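Local atomic coordinates of CBIX (Paracoccus pantotrophus, PDB entry 4CCS), a protein that probably inserts ferrous iron into sirohydrochlorin as a chelatase of the CbiX family, the last step of siroheme biosynthesis in denitrifying bacteria. Residues A[58-64]-A[87-93]; A[113-117]-A[173-177]; A[164-169]-A[195-201]. All blocks are in the same frame, centred on the assembly; numbering follows the deposited sequence.

Contact 1: A[58-64]-A[87-93]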
loop_
_atom_site.group_PDB
_atom_site.type_symbol
_atom_site.label_atom_id
_atom_site.label_comp_id
_atom_site.label_asym_id
_atom_site.label_seq_id
_atom_site.Cartn_x
_atom_site.Cartn_y
_atom_site.Cartn_z
ATOM N N LEU A 58 9.978 1.535 -16.948
ATOM C CA LEU A 58 8.827 2.098 -16.238
ATOM C C LEU A 58 8.975 1.697 -14.759
ATOM O O LEU A 58 9.321 0.558 -14.468
ATOM C CB LEU A 58 7.481 1.571 -16.779
ATOM C CG LEU A 58 7.128 1.798 -18.267
ATOM C CD1 LEU A 58 5.674 1.451 -18.512
ATOM C CD2 LEU A 58 7.355 3.234 -18.688
ATOM N N ILE A 59 8.726 2.628 -13.841
ATOM C CA ILE A 59 8.818 2.381 -12.400
ATOM C C ILE A 59 7.420 2.367 -11.782
ATOM O O ILE A 59 6.713 3.374 -11.876
ATOM C CB ILE A 59 9.742 3.441 -11.705
ATOM C CG1 ILE A 59 11.153 3.571 -12.386
ATOM C CG2 ILE A 59 9.860 3.194 -10.195
ATOM C CD1 ILE A 59 12.056 2.243 -12.491
ATOM N N TYR A 60 7.019 1.241 -11.154
ATOM C CA TYR A 60 5.749 1.189 -10.420
ATOM C C TYR A 60 6.120 1.304 -8.922
ATOM O O TYR A 60 6.598 0.331 -8.336
ATOM C CB TYR A 60 4.924 -0.079 -10.696
ATOM C CG TYR A 60 3.576 -0.079 -9.997
ATOM C CD1 TYR A 60 3.435 -0.583 -8.704
ATOM C CD2 TYR A 60 2.439 0.425 -10.627
ATOM C CE1 TYR A 60 2.202 -0.570 -8.051
ATOM C CE2 TYR A 60 1.199 0.431 -9.987
ATOM C CZ TYR A 60 1.088 -0.056 -8.693
ATOM O OH TYR A 60 -0.137 -0.076 -8.068
ATOM N N PRO A 61 5.935 2.489 -8.325
ATOM C CA PRO A 61 6.293 2.672 -6.914
ATOM C C PRO A 61 5.212 2.169 -5.952
ATOM O O PRO A 61 4.047 2.568 -6.052
ATOM C CB PRO A 61 6.530 4.180 -6.792
ATOM C CG PRO A 61 5.763 4.809 -7.932
ATOM C CD PRO A 61 5.369 3.728 -8.912
ATOM N N LEU A 62 5.604 1.315 -4.989
ATOM C CA LEU A 62 4.678 0.830 -3.951
ATOM C C LEU A 62 4.539 1.885 -2.832
ATOM O O LEU A 62 4.738 1.583 -1.654
ATOM C CB LEU A 62 5.154 -0.520 -3.374
ATOM C CG LEU A 62 5.085 -1.748 -4.286
ATOM C CD1 LEU A 62 5.681 -2.971 -3.580
ATOM C CD2 LEU A 62 3.643 -2.065 -4.695
ATOM N N PHE A 63 4.261 3.136 -3.209
ATOM C CA PHE A 63 4.132 4.242 -2.254
ATOM C C PHE A 63 2.651 4.552 -2.038
ATOM O O PHE A 63 1.840 4.224 -2.905
ATOM C CB PHE A 63 4.914 5.481 -2.728
ATOM C CG PHE A 63 6.374 5.286 -3.110
ATOM C CD1 PHE A 63 7.078 4.151 -2.707
ATOM C CD2 PHE A 63 7.062 6.271 -3.818
ATOM C CE1 PHE A 63 8.428 3.980 -3.051
ATOM C CE2 PHE A 63 8.407 6.097 -4.167
ATOM C CZ PHE A 63 9.082 4.956 -3.778
ATOM N N MET A 64 2.293 5.157 -0.884
ATOM C CA MET A 64 0.891 5.460 -0.554
ATOM C C MET A 64 0.352 6.753 -1.176
ATOM O O MET A 64 -0.867 6.931 -1.253
ATOM C CB MET A 64 0.660 5.463 0.974
ATOM C CG MET A 64 0.988 4.133 1.666
ATOM S SD MET A 64 0.478 2.607 0.821
ATOM C CE MET A 64 -1.312 2.733 0.878
ATOM N N ARG A 87 10.465 6.581 -16.616
ATOM C CA ARG A 87 9.110 7.019 -16.316
ATOM C C ARG A 87 8.585 6.418 -15.011
ATOM O O ARG A 87 8.588 5.202 -14.846
ATOM C CB ARG A 87 8.189 6.673 -17.495
ATOM C CG ARG A 87 6.773 7.231 -17.397
ATOM C CD ARG A 87 5.967 6.832 -18.618
ATOM N NE ARG A 87 4.534 7.047 -18.421
ATOM C CZ ARG A 87 3.588 6.560 -19.218
ATOM N NH1 ARG A 87 3.913 5.822 -20.272
ATOM N NH2 ARG A 87 2.309 6.800 -18.961
ATOM N N ILE A 88 8.105 7.282 -14.104
ATOM C CA ILE A 88 7.530 6.860 -12.822
ATOM C C ILE A 88 6.003 6.860 -12.935
ATOM O O ILE A 88 5.388 7.905 -13.156
ATOM C CB ILE A 88 8.047 7.714 -11.629
ATOM C CG1 ILE A 88 9.595 7.675 -11.542
ATOM C CG2 ILE A 88 7.401 7.246 -10.312
ATOM C CD1 ILE A 88 10.223 8.814 -10.763
ATOM N N LEU A 89 5.403 5.688 -12.780
ATOM C CA LEU A 89 3.956 5.517 -12.855
ATOM C C LEU A 89 3.267 6.034 -11.570
ATOM O O LEU A 89 3.971 6.268 -10.574
ATOM C CB LEU A 89 3.599 4.032 -13.091
ATOM C CG LEU A 89 4.248 3.310 -14.283
ATOM C CD1 LEU A 89 3.661 1.937 -14.461
ATOM C CD2 LEU A 89 4.158 4.133 -15.573
ATOM N N PRO A 90 1.904 6.204 -11.581
ATOM C CA PRO A 90 1.192 6.587 -10.357
ATOM C C PRO A 90 1.423 5.501 -9.293
ATOM O O PRO A 90 1.480 4.312 -9.630
ATOM C CB PRO A 90 -0.271 6.625 -10.801
ATOM C CG PRO A 90 -0.195 7.074 -12.209
ATOM C CD PRO A 90 1.048 6.439 -12.773
ATOM N N PRO A 91 1.596 5.900 -8.027
ATOM C CA PRO A 91 1.883 4.932 -6.965
ATOM C C PRO A 91 0.713 4.015 -6.590
ATOM O O PRO A 91 -0.446 4.323 -6.881
ATOM C CB PRO A 91 2.304 5.823 -5.799
ATOM C CG PRO A 91 1.533 7.067 -6.001
ATOM C CD PRO A 91 1.549 7.277 -7.493
ATOM N N PHE A 92 1.031 2.899 -5.900
ATOM C CA PHE A 92 0.094 1.905 -5.366
ATOM C C PHE A 92 -1.108 2.578 -4.669
ATOM O O PHE A 92 -2.250 2.177 -4.902
ATOM C CB PHE A 92 0.838 0.978 -4.359
ATOM C CG PHE A 92 -0.032 -0.027 -3.629
ATOM C CD1 PHE A 92 -0.293 -1.273 -4.178
ATOM C CD2 PHE A 92 -0.599 0.282 -2.396
ATOM C CE1 PHE A 92 -1.104 -2.202 -3.499
ATOM C CE2 PHE A 92 -1.426 -0.635 -1.735
ATOM C CZ PHE A 92 -1.673 -1.869 -2.293
ATOM N N GLY A 93 -0.848 3.598 -3.827
ATOM C CA GLY A 93 -1.910 4.285 -3.076
ATOM C C GLY A 93 -2.948 4.993 -3.965
ATOM O O GLY A 93 -4.109 5.100 -3.564
#

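Contact 2: A[113-117]-A[173-177]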
loop_
_atom_site.group_PDB
_atom_site.type_symbol
_atom_site.label_atom_id
_atom_site.label_comp_id
_atom_site.label_asym_id
_atom_site.label_seq_id
_atom_site.Cartn_x
_atom_site.Cartn_y
_atom_site.Cartn_z
ATOM N N GLN A 113 -17.162 -13.659 9.388
ATOM C CA GLN A 113 -17.551 -13.420 10.782
ATOM C C GLN A 113 -19.055 -13.599 11.035
ATOM O O GLN A 113 -19.480 -13.655 12.196
ATOM C CB GLN A 113 -17.122 -12.010 11.220
ATOM C CG GLN A 113 -15.614 -11.784 11.311
ATOM C CD GLN A 113 -14.916 -12.799 12.195
ATOM O OE1 GLN A 113 -14.097 -13.583 11.719
ATOM N NE2 GLN A 113 -15.229 -12.842 13.487
ATOM N N GLY A 114 -19.860 -13.643 9.958
ATOM C CA GLY A 114 -21.311 -13.760 10.061
ATOM C C GLY A 114 -21.914 -12.415 10.472
ATOM O O GLY A 114 -22.984 -12.391 11.085
ATOM N N TRP A 115 -21.218 -11.296 10.145
ATOM C CA TRP A 115 -21.688 -9.944 10.451
ATOM C C TRP A 115 -22.210 -9.287 9.174
ATOM O O TRP A 115 -21.525 -9.372 8.145
ATOM C CB TRP A 115 -20.547 -9.047 10.988
ATOM C CG TRP A 115 -19.799 -9.520 12.205
ATOM C CD1 TRP A 115 -20.245 -10.364 13.187
ATOM C CD2 TRP A 115 -18.494 -9.086 12.611
ATOM N NE1 TRP A 115 -19.273 -10.527 14.149
ATOM C CE2 TRP A 115 -18.195 -9.735 13.831
ATOM C CE3 TRP A 115 -17.538 -8.216 12.051
ATOM C CZ2 TRP A 115 -16.974 -9.551 14.494
ATOM C CZ3 TRP A 115 -16.328 -8.038 12.706
ATOM C CH2 TRP A 115 -16.049 -8.709 13.905
ATOM N N PRO A 116 -23.383 -8.592 9.227
ATOM C CA PRO A 116 -23.859 -7.868 8.041
ATOM C C PRO A 116 -22.966 -6.617 7.887
ATOM O O PRO A 116 -22.687 -5.923 8.872
ATOM C CB PRO A 116 -25.310 -7.515 8.383
ATOM C CG PRO A 116 -25.357 -7.487 9.859
ATOM C CD PRO A 116 -24.363 -8.516 10.330
ATOM N N LEU A 117 -22.481 -6.371 6.666
ATOM C CA LEU A 117 -21.590 -5.244 6.398
ATOM C C LEU A 117 -22.190 -3.901 6.830
ATOM O O LEU A 117 -21.476 -3.088 7.423
ATOM C CB LEU A 117 -21.130 -5.239 4.926
ATOM C CG LEU A 117 -19.954 -4.336 4.558
ATOM C CD1 LEU A 117 -18.748 -4.578 5.473
ATOM C CD2 LEU A 117 -19.552 -4.539 3.107
ATOM N N GLU A 173 -17.682 -4.404 19.133
ATOM C CA GLU A 173 -17.088 -5.701 18.821
ATOM C C GLU A 173 -17.150 -5.968 17.305
ATOM O O GLU A 173 -16.210 -6.536 16.743
ATOM C CB GLU A 173 -17.857 -6.798 19.553
ATOM C CG GLU A 173 -17.070 -7.439 20.675
ATOM C CD GLU A 173 -17.668 -8.768 21.083
ATOM O OE1 GLU A 173 -18.722 -8.759 21.759
ATOM O OE2 GLU A 173 -17.127 -9.816 20.661
ATOM N N ARG A 174 -18.261 -5.550 16.652
ATOM C CA ARG A 174 -18.458 -5.719 15.207
ATOM C C ARG A 174 -17.805 -4.562 14.500
ATOM O O ARG A 174 -18.437 -3.549 14.172
ATOM C CB ARG A 174 -19.948 -5.864 14.839
ATOM C CG ARG A 174 -20.499 -7.233 15.154
ATOM C CD ARG A 174 -21.974 -7.309 14.851
ATOM N NE ARG A 174 -22.489 -8.655 15.101
ATOM C CZ ARG A 174 -23.593 -9.146 14.554
ATOM N NH1 ARG A 174 -24.324 -8.400 13.731
ATOM N NH2 ARG A 174 -23.978 -10.385 14.823
ATOM N N ALA A 175 -16.490 -4.689 14.359
ATOM C CA ALA A 175 -15.622 -3.704 13.736
ATOM C C ALA A 175 -14.504 -4.420 13.008
ATOM O O ALA A 175 -14.068 -5.496 13.429
ATOM C CB ALA A 175 -15.046 -2.762 14.793
ATOM N N ILE A 176 -14.061 -3.844 11.885
ATOM C CA ILE A 176 -12.988 -4.411 11.072
ATOM C C ILE A 176 -11.972 -3.312 10.821
ATOM O O ILE A 176 -12.334 -2.226 10.351
ATOM C CB ILE A 176 -13.500 -4.995 9.715
ATOM C CG1 ILE A 176 -14.457 -6.189 9.898
ATOM C CG2 ILE A 176 -12.343 -5.373 8.785
ATOM C CD1 ILE A 176 -15.326 -6.510 8.691
ATOM N N CYS A 177 -10.698 -3.621 11.094
ATOM C CA CYS A 177 -9.583 -2.741 10.797
ATOM C C CYS A 177 -8.782 -3.294 9.598
ATOM O O CYS A 177 -8.281 -4.426 9.631
ATOM C CB CYS A 177 -8.688 -2.544 12.019
ATOM S SG CYS A 177 -7.230 -1.525 11.690
#

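Contact 3: A[164-169]-A[195-201]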
loop_
_atom_site.group_PDB
_atom_site.type_symbol
_atom_site.label_atom_id
_atom_site.label_comp_id
_atom_site.label_asym_id
_atom_site.label_seq_id
_atom_site.Cartn_x
_atom_site.Cartn_y
_atom_site.Cartn_z
ATOM N N ILE A 164 -3.960 6.310 15.760
ATOM C CA ILE A 164 -4.622 5.010 15.773
ATOM C C ILE A 164 -5.033 4.562 17.202
ATOM O O ILE A 164 -6.135 4.039 17.355
ATOM C CB ILE A 164 -3.787 3.955 14.977
ATOM C CG1 ILE A 164 -4.546 2.629 14.823
ATOM C CG2 ILE A 164 -2.380 3.758 15.524
ATOM C CD1 ILE A 164 -5.697 2.724 13.830
ATOM N N ALA A 165 -4.213 4.839 18.246
ATOM C CA ALA A 165 -4.561 4.506 19.641
ATOM C C ALA A 165 -5.844 5.221 20.111
ATOM O O ALA A 165 -6.530 4.718 20.996
ATOM C CB ALA A 165 -3.406 4.846 20.573
ATOM N N ASP A 166 -6.158 6.391 19.521
ATOM C CA ASP A 166 -7.366 7.162 19.821
ATOM C C ASP A 166 -8.541 6.749 18.919
ATOM O O ASP A 166 -9.653 6.564 19.411
ATOM C CB ASP A 166 -7.092 8.667 19.660
ATOM C CG ASP A 166 -6.124 9.217 20.695
ATOM O OD1 ASP A 166 -6.171 8.755 21.855
ATOM O OD2 ASP A 166 -5.313 10.093 20.339
ATOM N N ALA A 167 -8.285 6.634 17.603
ATOM C CA ALA A 167 -9.276 6.305 16.570
ATOM C C ALA A 167 -9.912 4.927 16.741
ATOM O O ALA A 167 -11.096 4.759 16.422
ATOM C CB ALA A 167 -8.646 6.427 15.187
ATOM N N ALA A 168 -9.142 3.952 17.264
ATOM C CA ALA A 168 -9.643 2.598 17.494
ATOM C C ALA A 168 -10.315 2.427 18.857
ATOM O O ALA A 168 -10.854 1.362 19.122
ATOM C CB ALA A 168 -8.507 1.588 17.349
ATOM N N ARG A 169 -10.276 3.447 19.719
ATOM C CA ARG A 169 -10.865 3.369 21.063
ATOM C C ARG A 169 -12.399 3.553 21.013
ATOM O O ARG A 169 -12.907 4.239 20.131
ATOM C CB ARG A 169 -10.183 4.391 22.012
ATOM C CG ARG A 169 -10.511 4.189 23.502
ATOM C CD ARG A 169 -9.677 5.066 24.411
ATOM N NE ARG A 169 -8.350 4.493 24.641
ATOM C CZ ARG A 169 -7.214 5.031 24.209
ATOM N NH1 ARG A 169 -7.226 6.179 23.540
ATOM N NH2 ARG A 169 -6.055 4.436 24.455
ATOM N N ALA A 195 -0.603 -0.645 19.094
ATOM C CA ALA A 195 -1.473 0.539 19.049
ATOM C C ALA A 195 -2.929 0.129 19.242
ATOM O O ALA A 195 -3.658 0.780 19.981
ATOM C CB ALA A 195 -1.299 1.247 17.713
ATOM N N LEU A 196 -3.347 -0.969 18.599
ATOM C CA LEU A 196 -4.719 -1.457 18.723
ATOM C C LEU A 196 -4.960 -2.067 20.093
ATOM O O LEU A 196 -6.076 -1.982 20.593
ATOM C CB LEU A 196 -5.071 -2.448 17.590
ATOM C CG LEU A 196 -5.113 -1.838 16.181
ATOM C CD1 LEU A 196 -5.141 -2.909 15.128
ATOM C CD2 LEU A 196 -6.304 -0.910 16.006
ATOM N N SER A 197 -3.905 -2.632 20.724
ATOM C CA SER A 197 -4.012 -3.186 22.083
ATOM C C SER A 197 -4.231 -2.033 23.074
ATOM O O SER A 197 -5.126 -2.129 23.920
ATOM C CB SER A 197 -2.755 -3.975 22.451
ATOM O OG SER A 197 -2.791 -4.340 23.823
ATOM N N GLN A 198 -3.429 -0.941 22.959
ATOM C CA GLN A 198 -3.572 0.255 23.806
ATOM C C GLN A 198 -4.975 0.844 23.667
ATOM O O GLN A 198 -5.546 1.291 24.659
ATOM C CB GLN A 198 -2.526 1.326 23.443
ATOM C CG GLN A 198 -1.240 1.227 24.262
ATOM C CD GLN A 198 -0.013 1.653 23.479
ATOM O OE1 GLN A 198 0.023 2.721 22.850
ATOM N NE2 GLN A 198 1.042 0.841 23.518
ATOM N N ALA A 199 -5.546 0.806 22.447
ATOM C CA ALA A 199 -6.900 1.332 22.198
ATOM C C ALA A 199 -7.999 0.467 22.802
ATOM O O ALA A 199 -9.117 0.946 22.978
ATOM C CB ALA A 199 -7.137 1.479 20.695
ATOM N N GLY A 200 -7.707 -0.818 23.054
ATOM C CA GLY A 200 -8.686 -1.783 23.551
ATOM C C GLY A 200 -9.564 -2.238 22.385
ATOM O O GLY A 200 -10.743 -2.544 22.588
ATOM N N PHE A 201 -9.002 -2.253 21.154
ATOM C CA PHE A 201 -9.739 -2.655 19.956
ATOM C C PHE A 201 -10.196 -4.118 20.065
ATOM O O PHE A 201 -9.379 -4.999 20.324
ATOM C CB PHE A 201 -8.915 -2.407 18.684
ATOM C CG PHE A 201 -9.673 -2.651 17.398
ATOM C CD1 PHE A 201 -10.734 -1.828 17.027
ATOM C CD2 PHE A 201 -9.330 -3.709 16.560
ATOM C CE1 PHE A 201 -11.446 -2.065 15.842
ATOM C CE2 PHE A 201 -10.031 -3.934 15.365
ATOM C CZ PHE A 201 -11.086 -3.115 15.020
#

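Contact 1: A[58-64]-A[87-93]
Segment 87-93 runs beside segment 58-64 in nearly the same direction, the two being 24° apart end to end. R87 starts the parallel pairing. Its O accepts a hydrogen bond from I59 N at 2.8 Å, and its CB touches L58 CD2 at 3.7 Å on the same face of the sheet. I88 pairs with I59 on the other face. I88 CG2 also meets the ring of P61, at 3.8 Å from CG. L89 N closes the ladder on I59 O at 2.8 Å. The L89 side chain turns back to L58 and the ring edge of Y60. P61 and P91, which have no NH, stand where the next two ladder bonds would fall. P61 CD lies 3.3 Å from L89 O instead. P91 packs its CB against F63 CB at 4.0 Å. F92 N takes P61 O, at 3.0 Å. The F92 ring lies near L62 CD2 and makes an oblique Met-aromatic contact with M64, the SD being 5.4 Å from the ring centroid. Y60 OH approaches F92 CA at 3.4 Å but is hydrogen-bonded to D95. G93 N bonds to F63 O at 2.9 Å. A CB on G93 would clash with M64 O. The two strands belong to a beta-alpha-beta unit with helix 68-80, in a parallel sheet where 87-88 is an edge strand. Side chains pack on its faces: I88 on helix 68-80, and Y60, L89 and F92 on helix 215-226. Four main-chain bonds thus carry the pairing past the two-residue strand into the 92-93 turn.

Contact 2: A[113-117]-A[173-177]
W115 lays its indole against the side chain of R174. R174 CG sits over the five-membered ring, 3.5 Å from its centroid and 4° off the normal, which is a CH-pi contact. Further along the same side chain, R174 NE comes to 3.4 Å from W115 CD1, and that atom lies over one face of the guanidinium. P116 adds to this end, with its CD 3.4 Å from R174 NH1. The six-membered ring reaches inward. W115 CZ3 touches I176 CG1 at 3.8 Å, near the plane of the indole, and lies 3.5 Å from A175 O. W115 CH2 is 3.6 Å from E173 O. G114 ends helix 98-113 in a Schellman motif with positive phi, and W115 follows at once. The contact joins the loop between helix 98-113 and strand 121-126 to the start of strand 175-179. That strand is inside the parallel sheet of the second half of the chain, next to 121-126. I176 also packs on A110 of the helix. The two segments share van der Waals and CH-pi contacts and no hydrogen bonds. R174 thus lies over the pyrrole part of one indole face, while the edge at CZ3 meets the apolar side chain of I176.

Contact 3: A[164-169]-A[195-201]
A199, A168 and A195 have the most surface buried in this helix-helix contact, A199 most of all. A199 CB is 3.3 Å from A165 O and 3.6 Å from A168 CB, so these small side chains let the helices come close. A168 CB also touches L196 CD2 at 3.6 Å and F201 CD1 at 4.1 Å. A195 CB meets I164 CG2 at 3.5 Å. The short helix 164-167 follows strand 152-157 and precedes strand 175-179. Helix 192-199 follows strand 175-179 and helix 184-189 and leads on to strand 204-205. Both helices therefore belong to crossovers of the parallel alpha/beta sheet in the CbiX family region. I164 and A168 rest on L123 of strand 121-126, and F201 rests on A175 and C177 of strand 175-179. G200 ends helix 192-199 in a Schellman motif with positive phi. The chain leaving helix 164-167 comes nearest at R169, whose CA is 4.6 Å from A199 CA and 3.5 Å from A199 O. At this exposed margin R169 NH2 gives a hydrogen bond to Q198 O at 3.2 Å, and one guanidinium face lies over A199 CA. Inside its own segment, R169 NH1 makes a salt bridge with D166 OD1 at 3.3 Å, its hydrogen bond weak.

Contact 1 belongs to one parallel sheet. Contact 2 involves a strand of the other sheet, and contact 3 lies in helices packed on it. The two sheets share the strand order 2-1-3-4, so the chain contains two similar halves. Contact 1 buries the largest surface, and its centre lies about 10 Å from the chain centre, against 23 and 21 Å for the others. All three are only partly buried. Contact 1 alone has main-chain to main-chain hydrogen bonds across it. Contact 2 depends on an indole and an arginine near the surface. Contact 3 packs small apolar side chains between helices, with one arginine bond at its margin. Contacts 2 and 3 meet where F201 touches A175 and C177. Contact 1 touches neither.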